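PDB 2PX7: 2-C-methyl-D-erythritol 4-phosphate cytidylyltransferase from Thermus thermophilus HB8, which probably catalyses the transfer of a cytidylyl group from CTP to 2-C-methyl-D-erythritol 4-phosphate, an early step of isoprenoid biosynthesis. Local coordinates for residues A[112-124]-A[208-220]. Residues are numbered along the deposited sequence; the frame is centred on the assembly and turned at random.
Sequences HDVARPFVSRGLV and LVEGEATAFKITH
Ala215 CB meets Val119 CG1 at 3.6 Å and Leu123 CD2 at 3.7 Å in a tight apolar cluster. Leu123 reaches it with CG anti to the backbone N (chi1 -173°), while its CD1 branch rests on Gly211 CA. Farther along, Ile218 N donates a nearly straight bond to Ala115 O (2.7 Å, 165°). Ile218 CD1 packs crosswise on Pro117 CG. Between these points one water accepts from Phe118 N and donates to Thr214 O and Phe216 O, bridging the two loops. Lys217 CB lies over one face of the buried Arg116 guanidinium, which Asp145 of the second subunit also engages.

The side nearer solvent is polar, with Ser120 and Glu212 partly exposed. Ser120 OG gives its proton to the syn lone pair of Glu212 OE1 (2.5 Å) and accepts from Leu123 N as helix N-cap. Glu212 OE2 also pairs with Arg126. With an alanine here in place of Glu212, Ser120 OG would probably lose this acceptor and Arg126 its salt bridge to the carboxylate.

Lys217 is predicted to position the substrate MEP, and Ala115 lies near Lys44, a predicted transition-state stabiliser. The Ala115-Lys217 end of the paired loops thus probably borders the active site of this IspD-family cytidylyltransferase.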
ATOM      1  N   HIS A 112     -11.093  14.241  -5.960  1.00 26.65           N
ATOM      2  CA  HIS A 112     -10.883  13.214  -4.959  1.00 28.05           C
ATOM      3  C   HIS A 112     -11.714  11.955  -5.179  1.00 28.31           C
ATOM      4  O   HIS A 112     -12.884  12.036  -5.512  1.00 28.24           O
ATOM      5  CB  HIS A 112     -11.117  13.779  -3.549  1.00 27.70           C
ATOM      6  CG  HIS A 112     -10.800  12.804  -2.459  1.00 28.50           C
ATOM      7  ND1 HIS A 112      -9.518  12.362  -2.208  1.00 29.28           N
ATOM      8  CD2 HIS A 112     -11.599  12.164  -1.573  1.00 28.41           C
ATOM      9  CE1 HIS A 112      -9.540  11.503  -1.204  1.00 29.17           C
ATOM     10  NE2 HIS A 112     -10.793  11.362  -0.803  1.00 28.83           N
ATOM     11  N   ASP A 113     -11.068  10.798  -5.013  1.00 29.90           N
ATOM     12  CA  ASP A 113     -11.715   9.498  -5.050  1.00 31.60           C
ATOM     13  C   ASP A 113     -12.495   9.293  -3.783  1.00 31.22           C
ATOM     14  O   ASP A 113     -11.910   9.345  -2.715  1.00 31.84           O
ATOM     15  CB  ASP A 113     -10.677   8.383  -5.058  1.00 32.86           C
ATOM     16  CG  ASP A 113      -9.925   8.297  -6.330  1.00 39.26           C
ATOM     17  OD1 ASP A 113     -10.301   8.980  -7.323  1.00 45.76           O
ATOM     18  OD2 ASP A 113      -8.923   7.531  -6.338  1.00 45.40           O
ATOM     19  N   VAL A 114     -13.794   9.017  -3.900  1.00 31.19           N
ATOM     20  CA  VAL A 114     -14.663   8.783  -2.741  1.00 31.21           C
ATOM     21  C   VAL A 114     -14.298   7.486  -1.980  1.00 31.20           C
ATOM     22  O   VAL A 114     -14.669   7.316  -0.819  1.00 31.38           O
ATOM     23  CB  VAL A 114     -16.190   8.812  -3.162  1.00 31.63           C
ATOM     24  CG1 VAL A 114     -16.621   7.486  -3.785  1.00 30.25           C
ATOM     25  CG2 VAL A 114     -17.084   9.169  -1.980  1.00 31.48           C
ATOM     26  N   ALA A 115     -13.573   6.579  -2.642  1.00 31.04           N
ATOM     27  CA  ALA A 115     -13.072   5.360  -1.993  1.00 31.58           C
ATOM     28  C   ALA A 115     -11.851   5.588  -1.091  1.00 31.75           C
ATOM     29  O   ALA A 115     -11.342   4.631  -0.516  1.00 32.17           O
ATOM     30  CB  ALA A 115     -12.772   4.257  -3.034  1.00 31.87           C
ATOM     31  N   ARG A 116     -11.397   6.843  -0.967  1.00 31.62           N
ATOM     32  CA  ARG A 116     -10.335   7.230  -0.014  1.00 31.77           C
ATOM     33  C   ARG A 116     -10.925   8.107   1.107  1.00 32.11           C
ATOM     34  O   ARG A 116     -10.773   9.312   1.081  1.00 32.19           O
ATOM     35  CB  ARG A 116      -9.171   7.957  -0.737  1.00 31.62           C
ATOM     36  CG  ARG A 116      -8.496   7.142  -1.862  1.00 31.30           C
ATOM     37  CD  ARG A 116      -7.478   7.960  -2.757  1.00 31.88           C
ATOM     38  NE  ARG A 116      -6.447   7.059  -3.272  1.00 32.19           N
ATOM     39  CZ  ARG A 116      -6.365   6.619  -4.517  1.00 36.76           C
ATOM     40  NH1 ARG A 116      -7.240   7.035  -5.436  1.00 39.71           N
ATOM     41  NH2 ARG A 116      -5.410   5.756  -4.861  1.00 31.99           N
ATOM     42  N   PRO A 117     -11.631   7.503   2.086  1.00 32.92           N
ATOM     43  CA  PRO A 117     -12.308   8.303   3.128  1.00 33.39           C
ATOM     44  C   PRO A 117     -11.417   8.980   4.175  1.00 34.64           C
ATOM     45  O   PRO A 117     -11.798  10.026   4.712  1.00 35.66           O
ATOM     46  CB  PRO A 117     -13.234   7.289   3.796  1.00 33.03           C
ATOM     47  CG  PRO A 117     -12.546   5.960   3.596  1.00 33.07           C
ATOM     48  CD  PRO A 117     -11.874   6.051   2.260  1.00 32.95           C
ATOM     49  N   PHE A 118     -10.242   8.417   4.456  1.00 35.63           N
ATOM     50  CA  PHE A 118      -9.419   8.899   5.572  1.00 36.65           C
ATOM     51  C   PHE A 118      -8.297   9.802   5.088  1.00 37.36           C
ATOM     52  O   PHE A 118      -7.110   9.500   5.198  1.00 37.65           O
ATOM     53  CB  PHE A 118      -8.918   7.730   6.438  1.00 36.69           C
ATOM     54  CG  PHE A 118     -10.013   6.769   6.847  1.00 36.83           C
ATOM     55  CD1 PHE A 118     -11.140   7.227   7.526  1.00 37.83           C
ATOM     56  CD2 PHE A 118      -9.917   5.416   6.552  1.00 36.98           C
ATOM     57  CE1 PHE A 118     -12.157   6.356   7.894  1.00 37.89           C
ATOM     58  CE2 PHE A 118     -10.926   4.530   6.928  1.00 38.28           C
ATOM     59  CZ  PHE A 118     -12.051   5.002   7.596  1.00 36.47           C
ATOM     60  N   VAL A 119      -8.699  10.925   4.514  1.00 38.27           N
ATOM     61  CA  VAL A 119      -7.747  11.921   4.069  1.00 38.51           C
ATOM     62  C   VAL A 119      -7.763  13.007   5.126  1.00 38.97           C
ATOM     63  O   VAL A 119      -8.829  13.476   5.525  1.00 39.05           O
ATOM     64  CB  VAL A 119      -8.026  12.434   2.608  1.00 38.67           C
ATOM     65  CG1 VAL A 119      -7.894  11.289   1.630  1.00 39.41           C
ATOM     66  CG2 VAL A 119      -9.398  13.010   2.469  1.00 38.73           C
ATOM     67  N   SER A 120      -6.575  13.364   5.602  1.00 39.38           N
ATOM     68  CA  SER A 120      -6.427  14.293   6.710  1.00 40.28           C
ATOM     69  C   SER A 120      -6.442  15.715   6.203  1.00 40.71           C
ATOM     70  O   SER A 120      -6.225  15.963   5.008  1.00 40.92           O
ATOM     71  CB  SER A 120      -5.112  14.028   7.462  1.00 40.36           C
ATOM     72  OG  SER A 120      -3.979  14.273   6.640  1.00 40.57           O
ATOM     73  N   ARG A 121      -6.685  16.645   7.118  1.00 41.02           N
ATOM     74  CA  ARG A 121      -6.637  18.064   6.814  1.00 41.65           C
ATOM     75  C   ARG A 121      -5.237  18.450   6.355  1.00 40.61           C
ATOM     76  O   ARG A 121      -5.076  19.305   5.484  1.00 40.94           O
ATOM     77  CB  ARG A 121      -7.067  18.905   8.028  1.00 42.49           C
ATOM     78  CG  ARG A 121      -7.826  20.169   7.632  1.00 46.55           C
ATOM     79  CD  ARG A 121      -7.436  21.381   8.495  1.00 53.64           C
ATOM     80  NE  ARG A 121      -6.972  22.516   7.679  1.00 58.49           N
ATOM     81  CZ  ARG A 121      -7.761  23.362   7.006  1.00 61.11           C
ATOM     82  NH1 ARG A 121      -9.085  23.221   7.019  1.00 61.67           N
ATOM     83  NH2 ARG A 121      -7.220  24.358   6.304  1.00 62.46           N
ATOM     84  N   GLY A 122      -4.231  17.814   6.950  1.00 39.31           N
ATOM     85  CA  GLY A 122      -2.848  17.977   6.533  1.00 37.54           C
ATOM     86  C   GLY A 122      -2.621  17.640   5.063  1.00 36.37           C
ATOM     87  O   GLY A 122      -1.966  18.393   4.361  1.00 36.32           O
ATOM     88  N   LEU A 123      -3.149  16.509   4.605  1.00 35.17           N
ATOM     89  CA  LEU A 123      -2.997  16.104   3.202  1.00 34.72           C
ATOM     90  C   LEU A 123      -3.670  17.114   2.263  1.00 34.45           C
ATOM     91  O   LEU A 123      -3.051  17.586   1.324  1.00 34.38           O
ATOM     92  CB  LEU A 123      -3.559  14.694   2.965  1.00 34.82           C
ATOM     93  CG  LEU A 123      -3.336  14.027   1.588  1.00 34.39           C
ATOM     94  CD1 LEU A 123      -1.915  14.143   1.096  1.00 30.93           C
ATOM     95  CD2 LEU A 123      -3.715  12.579   1.682  1.00 34.40           C
ATOM     96  N   VAL A 124      -4.924  17.451   2.541  1.00 34.17           N
ATOM     97  CA  VAL A 124      -5.658  18.432   1.750  1.00 34.61           C
ATOM     98  C   VAL A 124      -4.881  19.747   1.615  1.00 34.64           C
ATOM     99  O   VAL A 124      -4.639  20.197   0.491  1.00 34.66           O
ATOM    100  CB  VAL A 124      -7.091  18.694   2.305  1.00 34.51           C
ATOM    101  CG1 VAL A 124      -7.879  19.633   1.368  1.00 35.09           C
ATOM    102  CG2 VAL A 124      -7.858  17.385   2.468  1.00 34.42           C
ATOM    103  N   LEU A 208       4.761  16.746  -7.342  1.00 28.82           N
ATOM    104  CA  LEU A 208       4.451  15.677  -6.422  1.00 29.17           C
ATOM    105  C   LEU A 208       4.593  16.161  -4.986  1.00 29.81           C
ATOM    106  O   LEU A 208       5.510  16.911  -4.683  1.00 30.14           O
ATOM    107  CB  LEU A 208       5.376  14.480  -6.666  1.00 28.36           C
ATOM    108  CG  LEU A 208       5.454  13.874  -8.077  1.00 28.45           C
ATOM    109  CD1 LEU A 208       6.372  12.653  -8.086  1.00 22.88           C
ATOM    110  CD2 LEU A 208       4.057  13.504  -8.604  1.00 23.93           C
ATOM    111  N   VAL A 209       3.679  15.737  -4.116  1.00 30.47           N
ATOM    112  CA  VAL A 209       3.794  15.984  -2.670  1.00 31.86           C
ATOM    113  C   VAL A 209       3.646  14.664  -1.923  1.00 32.52           C
ATOM    114  O   VAL A 209       3.195  13.683  -2.499  1.00 31.61           O
ATOM    115  CB  VAL A 209       2.766  17.021  -2.114  1.00 32.06           C
ATOM    116  CG1 VAL A 209       2.908  18.375  -2.821  1.00 32.05           C
ATOM    117  CG2 VAL A 209       1.328  16.497  -2.155  1.00 31.44           C
ATOM    118  N   GLU A 210       4.027  14.649  -0.651  1.00 33.82           N
ATOM    119  CA  GLU A 210       3.915  13.439   0.169  1.00 36.34           C
ATOM    120  C   GLU A 210       2.452  13.091   0.424  1.00 35.40           C
ATOM    121  O   GLU A 210       1.684  13.909   0.898  1.00 35.03           O
ATOM    122  CB  GLU A 210       4.706  13.562   1.493  1.00 36.15           C
ATOM    123  CG  GLU A 210       4.788  14.979   2.022  1.00 39.69           C
ATOM    124  CD  GLU A 210       5.328  15.130   3.458  1.00 41.39           C
ATOM    125  OE1 GLU A 210       5.515  14.094   4.167  1.00 46.16           O
ATOM    126  OE2 GLU A 210       5.558  16.316   3.856  1.00 44.78           O
ATOM    127  N   GLY A 211       2.065  11.877   0.068  1.00 35.57           N
ATOM    128  CA  GLY A 211       0.741  11.396   0.401  1.00 35.76           C
ATOM    129  C   GLY A 211       0.694  10.919   1.847  1.00 36.35           C
ATOM    130  O   GLY A 211       1.477  11.369   2.687  1.00 36.68           O
ATOM    131  N   GLU A 212      -0.221  10.005   2.136  1.00 36.09           N
ATOM    132  CA  GLU A 212      -0.420   9.500   3.489  1.00 36.80           C
ATOM    133  C   GLU A 212      -1.000   8.106   3.470  1.00 36.12           C
ATOM    134  O   GLU A 212      -1.882   7.803   2.658  1.00 35.80           O
ATOM    135  CB  GLU A 212      -1.313  10.450   4.287  1.00 37.60           C
ATOM    136  CG  GLU A 212      -0.496  11.544   4.951  1.00 40.29           C
ATOM    137  CD  GLU A 212      -1.325  12.596   5.630  1.00 43.95           C
ATOM    138  OE1 GLU A 212      -2.535  12.373   5.816  1.00 43.89           O
ATOM    139  OE2 GLU A 212      -0.745  13.657   5.971  1.00 46.08           O
ATOM    140  N   ALA A 213      -0.488   7.260   4.369  1.00 35.49           N
ATOM    141  CA  ALA A 213      -0.847   5.855   4.436  1.00 34.89           C
ATOM    142  C   ALA A 213      -2.316   5.638   4.732  1.00 34.58           C
ATOM    143  O   ALA A 213      -2.886   4.625   4.340  1.00 34.33           O
ATOM    144  CB  ALA A 213       0.025   5.123   5.485  1.00 35.78           C
ATOM    145  N   THR A 214      -2.921   6.588   5.432  1.00 34.21           N
ATOM    146  CA  THR A 214      -4.328   6.499   5.808  1.00 34.45           C
ATOM    147  C   THR A 214      -5.266   6.796   4.639  1.00 34.55           C
ATOM    148  O   THR A 214      -6.423   6.392   4.668  1.00 35.40           O
ATOM    149  CB  THR A 214      -4.651   7.459   6.949  1.00 34.45           C
ATOM    150  OG1 THR A 214      -4.168   8.761   6.597  1.00 35.21           O
ATOM    151  CG2 THR A 214      -3.964   6.994   8.246  1.00 33.90           C
ATOM    152  N   ALA A 215      -4.762   7.492   3.619  1.00 34.07           N
ATOM    153  CA  ALA A 215      -5.543   7.810   2.428  1.00 33.73           C
ATOM    154  C   ALA A 215      -5.610   6.663   1.408  1.00 33.58           C
ATOM    155  O   ALA A 215      -5.633   6.905   0.201  1.00 33.79           O
ATOM    156  CB  ALA A 215      -5.019   9.065   1.778  1.00 33.69           C
ATOM    157  N   PHE A 216      -5.683   5.426   1.893  1.00 33.48           N
ATOM    158  CA  PHE A 216      -5.745   4.269   1.013  1.00 33.64           C
ATOM    159  C   PHE A 216      -7.123   4.157   0.372  1.00 34.21           C
ATOM    160  O   PHE A 216      -8.124   4.667   0.897  1.00 33.59           O
ATOM    161  CB  PHE A 216      -5.353   2.965   1.740  1.00 34.10           C
ATOM    162  CG  PHE A 216      -6.248   2.614   2.914  1.00 33.84           C
ATOM    163  CD1 PHE A 216      -7.376   1.830   2.739  1.00 35.07           C
ATOM    164  CD2 PHE A 216      -5.950   3.068   4.186  1.00 34.41           C
ATOM    165  CE1 PHE A 216      -8.208   1.507   3.828  1.00 34.55           C
ATOM    166  CE2 PHE A 216      -6.779   2.761   5.270  1.00 34.78           C
ATOM    167  CZ  PHE A 216      -7.902   1.978   5.083  1.00 33.76           C
ATOM    168  N   LYS A 217      -7.161   3.498  -0.777  1.00 34.92           N
ATOM    169  CA  LYS A 217      -8.394   3.334  -1.529  1.00 36.47           C
ATOM    170  C   LYS A 217      -9.065   2.050  -1.056  1.00 36.74           C
ATOM    171  O   LYS A 217      -8.406   1.032  -0.920  1.00 36.27           O
ATOM    172  CB  LYS A 217      -8.092   3.276  -3.038  1.00 35.59           C
ATOM    173  CG  LYS A 217      -9.319   3.191  -3.931  1.00 36.66           C
ATOM    174  CD  LYS A 217      -8.981   3.244  -5.431  1.00 38.26           C
ATOM    175  CE  LYS A 217     -10.215   3.726  -6.230  1.00 43.39           C
ATOM    176  NZ  LYS A 217     -10.178   3.380  -7.698  1.00 46.35           N
ATOM    177  N   ILE A 218     -10.369   2.108  -0.784  1.00 38.00           N
ATOM    178  CA  ILE A 218     -11.126   0.894  -0.464  1.00 39.68           C
ATOM    179  C   ILE A 218     -11.576   0.245  -1.762  1.00 41.34           C
ATOM    180  O   ILE A 218     -12.488   0.740  -2.449  1.00 41.75           O
ATOM    181  CB  ILE A 218     -12.331   1.160   0.459  1.00 39.50           C
ATOM    182  CG1 ILE A 218     -11.861   1.781   1.774  1.00 38.67           C
ATOM    183  CG2 ILE A 218     -13.122  -0.147   0.685  1.00 40.00           C
ATOM    184  CD1 ILE A 218     -12.985   2.287   2.676  1.00 39.89           C
ATOM    185  N   THR A 219     -10.903  -0.842  -2.118  1.00 42.90           N
ATOM    186  CA  THR A 219     -11.181  -1.550  -3.354  1.00 44.47           C
ATOM    187  C   THR A 219     -11.713  -2.957  -3.092  1.00 45.44           C
ATOM    188  O   THR A 219     -12.753  -3.343  -3.628  1.00 45.52           O
ATOM    189  CB  THR A 219      -9.921  -1.651  -4.201  1.00 44.65           C
ATOM    190  OG1 THR A 219      -9.397  -0.335  -4.420  1.00 45.76           O
ATOM    191  CG2 THR A 219     -10.227  -2.308  -5.547  1.00 45.65           C
ATOM    192  N   HIS A 220     -10.987  -3.711  -2.265  1.00 46.36           N
ATOM    193  CA  HIS A 220     -11.217  -5.142  -2.097  1.00 47.15           C
ATOM    194  C   HIS A 220     -11.806  -5.387  -0.708  1.00 47.70           C
ATOM    195  O   HIS A 220     -11.755  -4.497   0.136  1.00 47.89           O
ATOM    196  CB  HIS A 220      -9.902  -5.910  -2.301  1.00 47.40           C
ATOM    197  CG  HIS A 220      -9.276  -5.728  -3.657  1.00 47.34           C
ATOM    198  ND1 HIS A 220      -8.115  -5.008  -3.852  1.00 48.79           N
ATOM    199  CD2 HIS A 220      -9.625  -6.206  -4.878  1.00 48.09           C
ATOM    200  CE1 HIS A 220      -7.783  -5.039  -5.133  1.00 49.23           C
ATOM    201  NE2 HIS A 220      -8.683  -5.759  -5.778  1.00 48.47           N
TER
HETATM  202  O   HOH W   1      -8.615   6.318   3.062  1.00 30.41           O